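Local coordinates for cobalamin biosynthesis protein (cbiD) (Archaeoglobus fulgidus, PDB 1SR8) that probably methylates C-1 of cobalt-precorrin-5B with S-adenosylmethionine, giving cobalt-precorrin-6A on the anaerobic route to adenosylcobalamin, at residues Ala54-Val66 and Val76-Arg88. Residues are numbered along the deposited sequence; the frame is centred on the assembly and turned at random.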
loop_
_atom_site.group_PDB
_atom_site.type_symbol
_atom_site.label_atom_id
_atom_site.label_comp_id
_atom_site.label_asym_id
_atom_site.label_seq_id
_atom_site.Cartn_x
_atom_site.Cartn_y
_atom_site.Cartn_z
ATOM N N ALA A 54 -4.712 6.318 17.713
ATOM C CA ALA A 54 -5.732 5.850 18.651
ATOM C C ALA A 54 -5.229 5.848 20.098
ATOM O O ALA A 54 -5.973 6.156 21.024
ATOM C CB ALA A 54 -6.205 4.456 18.257
ATOM N N ALA A 55 -3.967 5.497 20.297
ATOM C CA ALA A 55 -3.411 5.478 21.638
ATOM C C ALA A 55 -3.426 6.878 22.264
ATOM O O ALA A 55 -3.781 7.034 23.437
ATOM C CB ALA A 55 -1.989 4.922 21.602
ATOM N N ILE A 56 -3.043 7.891 21.484
ATOM C CA ILE A 56 -3.015 9.281 21.959
ATOM C C ILE A 56 -4.425 9.817 22.205
ATOM O O ILE A 56 -4.702 10.428 23.229
ATOM C CB ILE A 56 -2.314 10.224 20.934
ATOM C CG1 ILE A 56 -0.817 9.901 20.854
ATOM C CG2 ILE A 56 -2.528 11.684 21.328
ATOM C CD1 ILE A 56 -0.069 10.739 19.843
ATOM N N ALA A 57 -5.307 9.590 21.247
ATOM C CA ALA A 57 -6.681 10.031 21.346
ATOM C C ALA A 57 -7.418 9.374 22.518
ATOM O O ALA A 57 -8.224 10.022 23.188
ATOM C CB ALA A 57 -7.398 9.720 20.049
ATOM N N SER A 58 -7.140 8.097 22.769
ATOM C CA SER A 58 -7.810 7.357 23.843
ATOM C C SER A 58 -7.505 7.877 25.239
ATOM O O SER A 58 -8.165 7.504 26.209
ATOM C CB SER A 58 -7.460 5.869 23.771
ATOM O OG SER A 58 -6.130 5.644 24.185
ATOM N N LEU A 59 -6.502 8.733 25.351
ATOM C CA LEU A 59 -6.160 9.293 26.646
ATOM C C LEU A 59 -7.260 10.216 27.144
ATOM O O LEU A 59 -7.600 10.208 28.324
ATOM C CB LEU A 59 -4.863 10.078 26.560
ATOM C CG LEU A 59 -3.604 9.234 26.524
ATOM C CD1 LEU A 59 -2.395 10.150 26.514
ATOM C CD2 LEU A 59 -3.588 8.321 27.733
ATOM N N LYS A 60 -7.817 11.015 26.240
ATOM C CA LYS A 60 -8.868 11.949 26.618
ATOM C C LYS A 60 -10.286 11.599 26.165
ATOM O O LYS A 60 -11.135 12.489 26.052
ATOM C CB LYS A 60 -8.501 13.352 26.134
ATOM C CG LYS A 60 -7.856 13.414 24.761
ATOM C CD LYS A 60 -7.564 14.876 24.386
ATOM C CE LYS A 60 -8.733 15.538 23.632
ATOM N NZ LYS A 60 -10.070 15.297 24.251
ATOM N N GLU A 61 -10.542 10.311 25.927
ATOM C CA GLU A 61 -11.861 9.833 25.497
ATOM C C GLU A 61 -11.794 8.442 24.871
ATOM O O GLU A 61 -10.745 8.019 24.389
ATOM C CB GLU A 61 -12.478 10.809 24.500
ATOM C CG GLU A 61 -11.580 11.120 23.331
ATOM C CD GLU A 61 -11.940 12.427 22.680
ATOM O OE1 GLU A 61 -13.126 12.594 22.325
ATOM O OE2 GLU A 61 -11.042 13.286 22.527
ATOM N N LYS A 62 -12.921 7.736 24.878
ATOM C CA LYS A 62 -12.972 6.393 24.314
ATOM C C LYS A 62 -12.894 6.462 22.792
ATOM O O LYS A 62 -13.545 7.301 22.159
ATOM C CB LYS A 62 -14.249 5.668 24.771
ATOM C CG LYS A 62 -15.563 6.247 24.254
ATOM C CD LYS A 62 -15.859 5.805 22.818
ATOM C CE LYS A 62 -17.270 6.199 22.378
ATOM N NZ LYS A 62 -18.329 5.550 23.216
ATOM N N VAL A 63 -12.082 5.579 22.217
ATOM C CA VAL A 63 -11.878 5.537 20.771
ATOM C C VAL A 63 -12.254 4.186 20.180
ATOM O O VAL A 63 -11.986 3.136 20.768
ATOM C CB VAL A 63 -10.390 5.820 20.404
ATOM C CG1 VAL A 63 -10.249 6.027 18.903
ATOM C CG2 VAL A 63 -9.883 7.029 21.162
ATOM N N GLU A 64 -12.868 4.225 19.003
ATOM C CA GLU A 64 -13.268 3.016 18.308
ATOM C C GLU A 64 -12.868 3.121 16.853
ATOM O O GLU A 64 -12.846 2.127 16.139
ATOM C CB GLU A 64 -14.775 2.824 18.404
ATOM C CG GLU A 64 -15.268 2.547 19.811
ATOM C CD GLU A 64 -16.780 2.495 19.888
ATOM O OE1 GLU A 64 -17.429 3.566 19.778
ATOM O OE2 GLU A 64 -17.311 1.375 20.046
ATOM N N LYS A 65 -12.567 4.343 16.425
ATOM C CA LYS A 65 -12.146 4.633 15.054
ATOM C C LYS A 65 -11.305 5.900 15.058
ATOM O O LYS A 65 -11.508 6.796 15.879
ATOM C CB LYS A 65 -13.351 4.870 14.140
ATOM C CG LYS A 65 -14.248 3.668 13.947
ATOM C CD LYS A 65 -15.538 4.054 13.207
ATOM C CE LYS A 65 -16.529 2.873 13.115
ATOM N NZ LYS A 65 -17.835 3.254 12.492
ATOM N N VAL A 66 -10.348 5.970 14.148
ATOM C CA VAL A 66 -9.514 7.159 14.031
ATOM C C VAL A 66 -9.335 7.418 12.549
ATOM O O VAL A 66 -9.553 6.536 11.718
ATOM C CB VAL A 66 -8.107 6.973 14.666
ATOM C CG1 VAL A 66 -8.234 6.572 16.125
ATOM C CG2 VAL A 66 -7.315 5.941 13.888
ATOM N N VAL A 76 -7.864 7.916 5.729
ATOM C CA VAL A 76 -8.649 6.697 5.883
ATOM C C VAL A 76 -9.094 6.491 7.313
ATOM O O VAL A 76 -8.340 6.732 8.248
ATOM C CB VAL A 76 -7.852 5.446 5.469
ATOM C CG1 VAL A 76 -8.724 4.201 5.626
ATOM C CG2 VAL A 76 -7.391 5.577 4.040
ATOM N N GLU A 77 -10.325 6.036 7.481
ATOM C CA GLU A 77 -10.842 5.788 8.810
ATOM C C GLU A 77 -10.574 4.316 9.131
ATOM O O GLU A 77 -10.893 3.418 8.346
ATOM C CB GLU A 77 -12.328 6.103 8.828
ATOM C CG GLU A 77 -12.983 6.007 10.173
ATOM C CD GLU A 77 -14.438 6.420 10.104
ATOM O OE1 GLU A 77 -14.709 7.637 9.961
ATOM O OE2 GLU A 77 -15.307 5.522 10.169
ATOM N N VAL A 78 -9.957 4.080 10.286
ATOM C CA VAL A 78 -9.600 2.735 10.724
ATOM C C VAL A 78 -10.258 2.398 12.062
ATOM O O VAL A 78 -10.264 3.212 12.995
ATOM C CB VAL A 78 -8.051 2.600 10.890
ATOM C CG1 VAL A 78 -7.671 1.196 11.333
ATOM C CG2 VAL A 78 -7.359 2.942 9.582
ATOM N N GLU A 79 -10.818 1.194 12.146
ATOM C CA GLU A 79 -11.446 0.741 13.376
ATOM C C GLU A 79 -10.351 0.250 14.309
ATOM O O GLU A 79 -9.457 -0.487 13.902
ATOM C CB GLU A 79 -12.455 -0.375 13.088
ATOM C CG GLU A 79 -13.724 0.138 12.426
ATOM C CD GLU A 79 -14.973 -0.559 12.940
ATOM O OE1 GLU A 79 -15.217 -1.724 12.550
ATOM O OE2 GLU A 79 -15.706 0.062 13.748
ATOM N N VAL A 80 -10.418 0.676 15.562
ATOM C CA VAL A 80 -9.411 0.300 16.535
ATOM C C VAL A 80 -10.053 -0.072 17.867
ATOM O O VAL A 80 -11.256 0.117 18.070
ATOM C CB VAL A 80 -8.433 1.475 16.795
ATOM C CG1 VAL A 80 -7.821 1.956 15.499
ATOM C CG2 VAL A 80 -9.169 2.619 17.474
ATOM N N GLU A 81 -9.234 -0.609 18.763
ATOM C CA GLU A 81 -9.656 -0.975 20.108
ATOM C C GLU A 81 -8.660 -0.242 21.000
ATOM O O GLU A 81 -7.587 -0.756 21.303
ATOM C CB GLU A 81 -9.540 -2.485 20.316
ATOM C CG GLU A 81 -10.001 -2.953 21.688
ATOM C CD GLU A 81 -9.674 -4.416 21.944
ATOM O OE1 GLU A 81 -8.469 -4.755 21.990
ATOM O OE2 GLU A 81 -10.619 -5.226 22.099
ATOM N N ALA A 82 -9.008 0.971 21.402
ATOM C CA ALA A 82 -8.109 1.768 22.221
ATOM C C ALA A 82 -8.705 2.150 23.572
ATOM O O ALA A 82 -9.918 2.324 23.703
ATOM C CB ALA A 82 -7.708 3.024 21.457
ATOM N N GLU A 83 -7.841 2.284 24.574
ATOM C CA GLU A 83 -8.282 2.663 25.908
ATOM C C GLU A 83 -7.134 3.145 26.784
ATOM O O GLU A 83 -6.167 2.422 27.010
ATOM C CB GLU A 83 -8.984 1.486 26.584
ATOM C CG GLU A 83 -9.598 1.832 27.924
ATOM C CD GLU A 83 -10.285 0.649 28.565
ATOM O OE1 GLU A 83 -11.268 0.140 27.978
ATOM O OE2 GLU A 83 -9.837 0.226 29.653
ATOM N N LYS A 84 -7.251 4.379 27.265
ATOM C CA LYS A 84 -6.252 4.992 28.139
ATOM C C LYS A 84 -4.796 4.857 27.704
ATOM O O LYS A 84 -3.972 4.302 28.439
ATOM C CB LYS A 84 -6.392 4.439 29.561
ATOM C CG LYS A 84 -7.740 4.714 30.213
ATOM C CD LYS A 84 -7.718 4.352 31.697
ATOM C CE LYS A 84 -7.541 2.853 31.933
ATOM N NZ LYS A 84 -8.742 2.058 31.526
ATOM N N GLY A 85 -4.474 5.360 26.517
ATOM C CA GLY A 85 -3.102 5.299 26.050
ATOM C C GLY A 85 -2.653 3.997 25.418
ATOM O O GLY A 85 -1.486 3.863 25.048
ATOM N N PHE A 86 -3.556 3.030 25.296
ATOM C CA PHE A 86 -3.201 1.758 24.683
ATOM C C PHE A 86 -4.124 1.504 23.505
ATOM O O PHE A 86 -5.321 1.779 23.583
ATOM C CB PHE A 86 -3.348 0.624 25.690
ATOM C CG PHE A 86 -2.995 -0.728 25.133
ATOM C CD1 PHE A 86 -1.668 -1.100 24.962
ATOM C CD2 PHE A 86 -3.994 -1.619 24.756
ATOM C CE1 PHE A 86 -1.341 -2.340 24.424
ATOM C CE2 PHE A 86 -3.680 -2.861 24.217
ATOM C CZ PHE A 86 -2.354 -3.223 24.050
ATOM N N ALA A 87 -3.574 0.990 22.411
ATOM C CA ALA A 87 -4.383 0.700 21.225
ATOM C C ALA A 87 -3.968 -0.599 20.555
ATOM O O ALA A 87 -2.809 -0.994 20.582
ATOM C CB ALA A 87 -4.302 1.846 20.224
ATOM N N ARG A 88 -4.944 -1.256 19.950
ATOM C CA ARG A 88 -4.743 -2.522 19.268
ATOM C C ARG A 88 -5.460 -2.371 17.929
ATOM O O ARG A 88 -6.656 -2.071 17.898
ATOM C CB ARG A 88 -5.387 -3.628 20.102
ATOM C CG ARG A 88 -5.104 -5.025 19.640
ATOM C CD ARG A 88 -5.879 -6.047 20.469
ATOM N NE ARG A 88 -5.528 -7.415 20.089
ATOM C CZ ARG A 88 -4.385 -8.018 20.415
ATOM N NH1 ARG A 88 -3.476 -7.376 21.143
ATOM N NH2 ARG A 88 -4.141 -9.259 19.991
HETATM O O HOH W 1 -9.686 5.396 26.657
HETATM O O HOH W 2 -13.965 -0.534 16.208
#
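Lys65 runs alongside Glu79 on the exposed face of the sheet, the two chains heading in one direction. Following the lysine outward, CB sits over Val78 O, CG packs against Glu79 CG, and CD passes 3.4 Å from Glu77 OE2. CE comes to 3.0 Å from Glu79 OE2. The tip, Lys65 NZ, overshoots both carboxylates, 4.0 Å from Glu79 OE2 and a little farther from Glu77 OE2, too far for a salt bridge. Beneath, Val66 and Val78 form an antiparallel hydrogen-bonded pair, and the neighbouring Val80 N donates to Glu64 O at 2.9 Å from above the carbonyl plane. This is the hairpin of strands 63-68 and 76-83 at one edge of a mixed sheet, with helix 44-57 laid against its other face: Ala54 CB meets Val80 CG2 (3.6 Å), Ala82 CB and Ala87 CB. Ser58 OG, turned between backbone N and carbonyl carbon (chi1 73°), donates to Ala55 O and accepts from Gly85 N (2.9 Å) in the type I' turn Glu83-Phe86. With an alanine here, Gly85 N would probably lose this acceptor and the turn be less firmly tied to the helix. Leu59 CD2 leans on the same turn, 3.3 Å from Gly85 N.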